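Local coordinates for protein SusD homolog (Bacteroides thetaiotaomicron VPI-5482, PDB 3IHV) that probably binds glycans at the outer membrane of the bacterium, as a SusD-family protein, for uptake by a partner transporter, at residues L47-S52 against G467-D472; I478-V483 against T506-G511. One frame throughout, in Å; residues are numbered along the deposited sequence.

Interaction 1: residues L47-S52 against G467-D472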
loop_
_atom_site.group_PDB
_atom_site.type_symbol
_atom_site.label_atom_id
_atom_site.label_comp_id
_atom_site.label_asym_id
_atom_site.label_seq_id
_atom_site.Cartn_x
_atom_site.Cartn_y
_atom_site.Cartn_z
ATOM N N LEU A 47 -7.843 -2.528 -6.262
ATOM C CA LEU A 47 -9.262 -2.244 -6.346
ATOM C C LEU A 47 -10.114 -3.487 -6.409
ATOM O O LEU A 47 -9.633 -4.614 -6.640
ATOM C CB LEU A 47 -9.510 -1.348 -7.554
ATOM C CG LEU A 47 -8.945 0.053 -7.429
ATOM C CD1 LEU A 47 -8.902 0.688 -8.819
ATOM C CD2 LEU A 47 -9.767 0.913 -6.453
ATOM N N GLY A 48 -11.407 -3.305 -6.178
ATOM C CA GLY A 48 -12.361 -4.409 -6.318
ATOM C C GLY A 48 -12.546 -5.207 -5.067
ATOM O O GLY A 48 -12.324 -6.431 -5.035
ATOM N N THR A 49 -12.967 -4.512 -4.018
ATOM C CA THR A 49 -13.166 -5.121 -2.703
ATOM C C THR A 49 -14.508 -4.669 -2.106
ATOM O O THR A 49 -15.413 -4.218 -2.832
ATOM C CB THR A 49 -12.027 -4.673 -1.734
ATOM O OG1 THR A 49 -12.122 -3.269 -1.491
ATOM C CG2 THR A 49 -10.646 -4.975 -2.357
ATOM N N ASP A 50 -14.658 -4.833 -0.782
ATOM C CA ASP A 50 -15.820 -4.326 -0.082
ATOM C C ASP A 50 -15.792 -2.825 0.154
ATOM O O ASP A 50 -16.817 -2.262 0.535
ATOM C CB ASP A 50 -16.064 -5.065 1.225
ATOM C CG ASP A 50 -14.843 -5.132 2.146
ATOM O OD1 ASP A 50 -13.671 -4.971 1.686
ATOM O OD2 ASP A 50 -15.072 -5.407 3.357
ATOM N N ILE A 51 -14.647 -2.182 -0.056
ATOM C CA ILE A 51 -14.539 -0.752 0.192
ATOM C C ILE A 51 -14.338 0.111 -1.035
ATOM O O ILE A 51 -14.742 1.260 -1.009
ATOM C CB ILE A 51 -13.441 -0.443 1.281
ATOM C CG1 ILE A 51 -12.023 -0.549 0.768
ATOM C CG2 ILE A 51 -13.681 -1.332 2.520
ATOM C CD1 ILE A 51 -10.913 -0.088 1.758
ATOM N N SER A 52 -13.739 -0.430 -2.119
ATOM C CA SER A 52 -13.511 0.378 -3.278
ATOM C C SER A 52 -13.546 -0.412 -4.566
ATOM O O SER A 52 -13.363 -1.650 -4.584
ATOM C CB SER A 52 -12.190 1.168 -3.159
ATOM O OG SER A 52 -11.094 0.335 -3.330
ATOM N N GLY A 467 -4.252 0.740 0.015
ATOM C CA GLY A 467 -3.717 -0.370 -0.760
ATOM C C GLY A 467 -3.612 -1.718 -0.102
ATOM O O GLY A 467 -2.943 -2.606 -0.650
ATOM N N HIS A 468 -4.269 -1.884 1.034
ATOM C CA HIS A 468 -4.167 -3.121 1.806
ATOM C C HIS A 468 -5.362 -4.031 1.776
ATOM O O HIS A 468 -5.249 -5.229 2.083
ATOM C CB HIS A 468 -3.899 -2.769 3.288
ATOM C CG HIS A 468 -2.778 -1.800 3.447
ATOM N ND1 HIS A 468 -1.488 -2.085 3.025
ATOM C CD2 HIS A 468 -2.782 -0.503 3.827
ATOM C CE1 HIS A 468 -0.739 -1.009 3.197
ATOM N NE2 HIS A 468 -1.498 -0.039 3.686
ATOM N N ARG A 469 -6.523 -3.505 1.425
ATOM C CA ARG A 469 -7.720 -4.304 1.610
ATOM C C ARG A 469 -7.758 -5.610 0.822
ATOM O O ARG A 469 -8.090 -6.677 1.353
ATOM C CB ARG A 469 -8.969 -3.466 1.343
ATOM C CG ARG A 469 -10.258 -4.193 1.717
ATOM C CD ARG A 469 -10.297 -4.499 3.193
ATOM N NE ARG A 469 -11.603 -4.926 3.681
ATOM C CZ ARG A 469 -11.836 -5.147 4.969
ATOM N NH1 ARG A 469 -10.858 -5.018 5.860
ATOM N NH2 ARG A 469 -13.040 -5.534 5.377
ATOM N N ARG A 470 -7.471 -5.517 -0.465
ATOM C CA ARG A 470 -7.502 -6.722 -1.296
ATOM C C ARG A 470 -6.507 -7.768 -0.827
ATOM O O ARG A 470 -6.848 -8.967 -0.687
ATOM C CB ARG A 470 -7.271 -6.333 -2.737
ATOM C CG ARG A 470 -7.386 -7.492 -3.717
ATOM C CD ARG A 470 -7.614 -6.971 -5.115
ATOM N NE ARG A 470 -7.456 -8.037 -6.093
ATOM C CZ ARG A 470 -7.941 -8.050 -7.325
ATOM N NH1 ARG A 470 -8.620 -7.027 -7.801
ATOM N NH2 ARG A 470 -7.691 -9.093 -8.107
ATOM N N GLN A 471 -5.261 -7.359 -0.546
ATOM C CA GLN A 471 -4.310 -8.378 -0.061
ATOM C C GLN A 471 -4.674 -8.941 1.311
ATOM O O GLN A 471 -4.367 -10.099 1.589
ATOM C CB GLN A 471 -2.876 -7.857 -0.085
ATOM C CG GLN A 471 -2.367 -7.531 -1.454
ATOM C CD GLN A 471 -2.307 -8.730 -2.361
ATOM O OE1 GLN A 471 -2.782 -8.674 -3.504
ATOM N NE2 GLN A 471 -1.818 -9.849 -1.832
ATOM N N ASP A 472 -5.335 -8.131 2.145
ATOM C CA ASP A 472 -5.831 -8.588 3.443
ATOM C C ASP A 472 -6.909 -9.643 3.205
ATOM O O ASP A 472 -6.824 -10.717 3.754
ATOM C CB ASP A 472 -6.389 -7.425 4.275
ATOM C CG ASP A 472 -5.287 -6.592 4.990
ATOM O OD1 ASP A 472 -4.166 -7.096 5.177
ATOM O OD2 ASP A 472 -5.561 -5.431 5.362
#

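Interaction 2: residues I478-V483 against T506-G511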
loop_
_atom_site.group_PDB
_atom_site.type_symbol
_atom_site.label_atom_id
_atom_site.label_comp_id
_atom_site.label_asym_id
_atom_site.label_seq_id
_atom_site.Cartn_x
_atom_site.Cartn_y
_atom_site.Cartn_z
ATOM N N ILE A 478 -10.744 -14.888 2.136
ATOM C CA ILE A 478 -12.146 -14.505 1.913
ATOM C C ILE A 478 -12.382 -13.547 0.735
ATOM O O ILE A 478 -13.412 -12.893 0.689
ATOM C CB ILE A 478 -12.752 -13.914 3.234
ATOM C CG1 ILE A 478 -12.053 -12.622 3.708
ATOM C CG2 ILE A 478 -12.748 -14.978 4.316
ATOM C CD1 ILE A 478 -12.739 -11.940 4.914
ATOM N N TYR A 479 -11.454 -13.479 -0.213
ATOM C CA TYR A 479 -11.578 -12.484 -1.280
ATOM C C TYR A 479 -12.819 -12.732 -2.129
ATOM O O TYR A 479 -13.703 -11.874 -2.219
ATOM C CB TYR A 479 -10.312 -12.414 -2.135
ATOM C CG TYR A 479 -10.447 -11.409 -3.205
ATOM C CD1 TYR A 479 -10.756 -10.105 -2.893
ATOM C CD2 TYR A 479 -10.297 -11.745 -4.561
ATOM C CE1 TYR A 479 -10.904 -9.121 -3.900
ATOM C CE2 TYR A 479 -10.457 -10.787 -5.550
ATOM C CZ TYR A 479 -10.747 -9.472 -5.204
ATOM O OH TYR A 479 -10.954 -8.504 -6.151
ATOM N N TYR A 480 -12.925 -13.923 -2.703
ATOM C CA TYR A 480 -14.123 -14.236 -3.491
ATOM C C TYR A 480 -15.410 -14.106 -2.664
ATOM O O TYR A 480 -16.373 -13.523 -3.135
ATOM C CB TYR A 480 -14.022 -15.633 -4.076
ATOM C CG TYR A 480 -15.229 -16.061 -4.871
ATOM C CD1 TYR A 480 -15.417 -15.644 -6.198
ATOM C CD2 TYR A 480 -16.175 -16.907 -4.322
ATOM C CE1 TYR A 480 -16.547 -16.043 -6.927
ATOM C CE2 TYR A 480 -17.278 -17.307 -5.039
ATOM C CZ TYR A 480 -17.475 -16.877 -6.337
ATOM O OH TYR A 480 -18.605 -17.299 -7.009
ATOM N N LYS A 481 -15.433 -14.672 -1.451
ATOM C CA LYS A 481 -16.609 -14.582 -0.560
ATOM C C LYS A 481 -17.028 -13.112 -0.349
ATOM O O LYS A 481 -18.212 -12.788 -0.345
ATOM C CB LYS A 481 -16.235 -15.211 0.798
ATOM C CG LYS A 481 -17.291 -15.233 1.886
ATOM C CD LYS A 481 -16.691 -15.739 3.238
ATOM C CE LYS A 481 -17.756 -15.940 4.343
ATOM N N THR A 482 -16.053 -12.241 -0.147
ATOM C CA THR A 482 -16.333 -10.810 0.128
ATOM C C THR A 482 -16.855 -10.074 -1.098
ATOM O O THR A 482 -17.767 -9.245 -0.998
ATOM C CB THR A 482 -15.086 -10.140 0.723
ATOM O OG1 THR A 482 -14.731 -10.856 1.906
ATOM C CG2 THR A 482 -15.336 -8.643 1.065
ATOM N N VAL A 483 -16.293 -10.372 -2.267
ATOM C CA VAL A 483 -16.783 -9.748 -3.509
ATOM C C VAL A 483 -18.241 -10.178 -3.723
ATOM O O VAL A 483 -19.115 -9.365 -4.013
ATOM C CB VAL A 483 -15.886 -10.086 -4.728
ATOM C CG1 VAL A 483 -16.552 -9.648 -6.089
ATOM C CG2 VAL A 483 -14.484 -9.481 -4.545
ATOM N N THR A 506 -18.936 -9.603 -11.547
ATOM C CA THR A 506 -19.237 -10.355 -12.753
ATOM C C THR A 506 -18.115 -11.330 -13.128
ATOM O O THR A 506 -18.381 -12.450 -13.555
ATOM C CB THR A 506 -19.466 -9.356 -13.916
ATOM O OG1 THR A 506 -20.547 -8.513 -13.552
ATOM C CG2 THR A 506 -19.758 -10.030 -15.273
ATOM N N TYR A 507 -16.871 -10.932 -12.896
ATOM C CA TYR A 507 -15.712 -11.679 -13.416
ATOM C C TYR A 507 -14.823 -12.370 -12.394
ATOM O O TYR A 507 -14.064 -13.273 -12.755
ATOM C CB TYR A 507 -14.848 -10.677 -14.181
ATOM C CG TYR A 507 -15.598 -9.929 -15.260
ATOM C CD1 TYR A 507 -15.887 -10.546 -16.473
ATOM C CD2 TYR A 507 -16.012 -8.617 -15.073
ATOM C CE1 TYR A 507 -16.555 -9.894 -17.441
ATOM C CE2 TYR A 507 -16.666 -7.928 -16.080
ATOM C CZ TYR A 507 -16.922 -8.578 -17.259
ATOM O OH TYR A 507 -17.600 -7.972 -18.282
ATOM N N THR A 508 -14.873 -11.932 -11.125
ATOM C CA THR A 508 -14.010 -12.489 -10.069
ATOM C C THR A 508 -14.310 -13.959 -9.886
ATOM O O THR A 508 -15.472 -14.358 -9.707
ATOM C CB THR A 508 -14.171 -11.748 -8.738
ATOM O OG1 THR A 508 -13.812 -10.372 -8.948
ATOM C CG2 THR A 508 -13.278 -12.333 -7.655
ATOM N N GLU A 509 -13.265 -14.769 -9.975
ATOM C CA GLU A 509 -13.405 -16.223 -9.962
ATOM C C GLU A 509 -12.662 -16.825 -8.799
ATOM O O GLU A 509 -11.491 -16.555 -8.567
ATOM C CB GLU A 509 -12.905 -16.774 -11.299
ATOM C CG GLU A 509 -13.042 -18.289 -11.495
ATOM C CD GLU A 509 -12.638 -18.761 -12.905
ATOM O OE1 GLU A 509 -12.573 -17.933 -13.859
ATOM O OE2 GLU A 509 -12.409 -19.986 -13.050
ATOM N N GLU A 510 -13.339 -17.692 -8.067
ATOM C CA GLU A 510 -12.740 -18.295 -6.901
ATOM C C GLU A 510 -11.635 -19.226 -7.343
ATOM O O GLU A 510 -11.812 -19.997 -8.256
ATOM C CB GLU A 510 -13.782 -19.096 -6.124
ATOM C CG GLU A 510 -13.277 -19.534 -4.777
ATOM C CD GLU A 510 -14.357 -20.177 -3.947
ATOM O OE1 GLU A 510 -15.350 -20.716 -4.502
ATOM O OE2 GLU A 510 -14.213 -20.119 -2.716
ATOM N N GLY A 511 -10.482 -19.153 -6.691
ATOM C CA GLY A 511 -9.366 -20.017 -7.073
ATOM C C GLY A 511 -8.535 -19.460 -8.225
ATOM O O GLY A 511 -7.575 -20.106 -8.649
#

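Interaction 1: residues L47-S52 against G467-D472
R469 and D50 meet through torsions that differ on the two sides: chi1 of R469 sets CG anti to its backbone N and chi2 then bends CD away from an extended course, while D50 holds CG between its own N and carbonyl carbon, and only its carboxylate end comes close to R469. The result is a side-on, two-pronged salt bridge joining the first turn of helix 469-475 to the loop between helix 40-44 and strand 52-54, within the largely helical SusD fold. NE of R469 gives its hydrogen to OD1 of D50 at 2.9 Å, and NH2 gives one to OD2, also at 2.9 Å. Both N-H bonds are nearly straight (169° and 164°), both oxygens use their syn lone pairs, and the carboxylate and guanidinium planes lie only 11° apart. NH1 of R469 is bonded to the carbonyl of R456, which holds the group from another direction. An alanine in place of R469 would probably leave the D50 carboxylate without its charged mate and the carbonyl of R456 without this donor. T49 meets both arginines: CG2 lies 3.7 Å from CB of R470, and OG1 rests against CG of R469. That same OG1 accepts from N of I51 at 3.1 Å, and weakly from N of S52, in an ST turn that spans D50. CD1 of I51 packs 3.9 Å from CB of R469. R470 runs extended from CG to NE; its NH2 binds OD1 of N68, and its NH1 reaches O of L47 at 2.9 Å, nearly along the C=O axis.

Interaction 2: residues I478-V483 against T506-G511
Y480 and E510 meet through a CH-pi contact: CB of E510 sits over one face of the Y480 ring, 3.7 Å from its centroid and 16° off the ring normal. Beyond CB the glutamate chain is extended and its carboxylate continues past the rim, with CD 3.8 Å from CD2 of Y480 and the carboxylate plane 18° from that of the ring. At the edge of that ring, near its plane, O of T508 lies 3.4 Å from CE1. The two branches of T508 divide between two other residues of the helix, CG2 standing 3.8 Å from CE2 of Y479 and OG1 4.0 Å from CG1 of V483. These contacts pack the first turn of helix 479-493 against the extended chain that follows helix 504-507, a helix-to-loop packing by van der Waals contact in the C-terminal part of the SusD-family chain. Next come the groups that place the first shell. Chi1 of Y480 (178°) sets CG anti to the backbone N, which puts the root of the ring beside CB of E510. CG2 of V483 covers part of one face of the Y479 ring. OG1 of T508 is bonded to O of V504 and to ND2 of N68, and the hydroxyl OH of Y479 is held in turn by O of G48 and by the same ND2 of N68.

Overall arrangement
The two contacts have centres about 12 Å apart and are in series along the chain, interaction 1 using helix 469-475 and interaction 2 the next helix, 479-493. They touch directly: OH of Y479 lies 2.7 Å from O of G48, a probable hydrogen bond, and CB of D50 packs 3.7 Å from CG2 of T482. N68 joins them further, since its OD1 accepts from R470 and its ND2 serves both Y479 and T508. Interaction 1 is buried about 10 Å from the centre of the chain, whereas interaction 2 lies about 21 Å out and is partly exposed. Neither contact includes a residue of the two sodium sites.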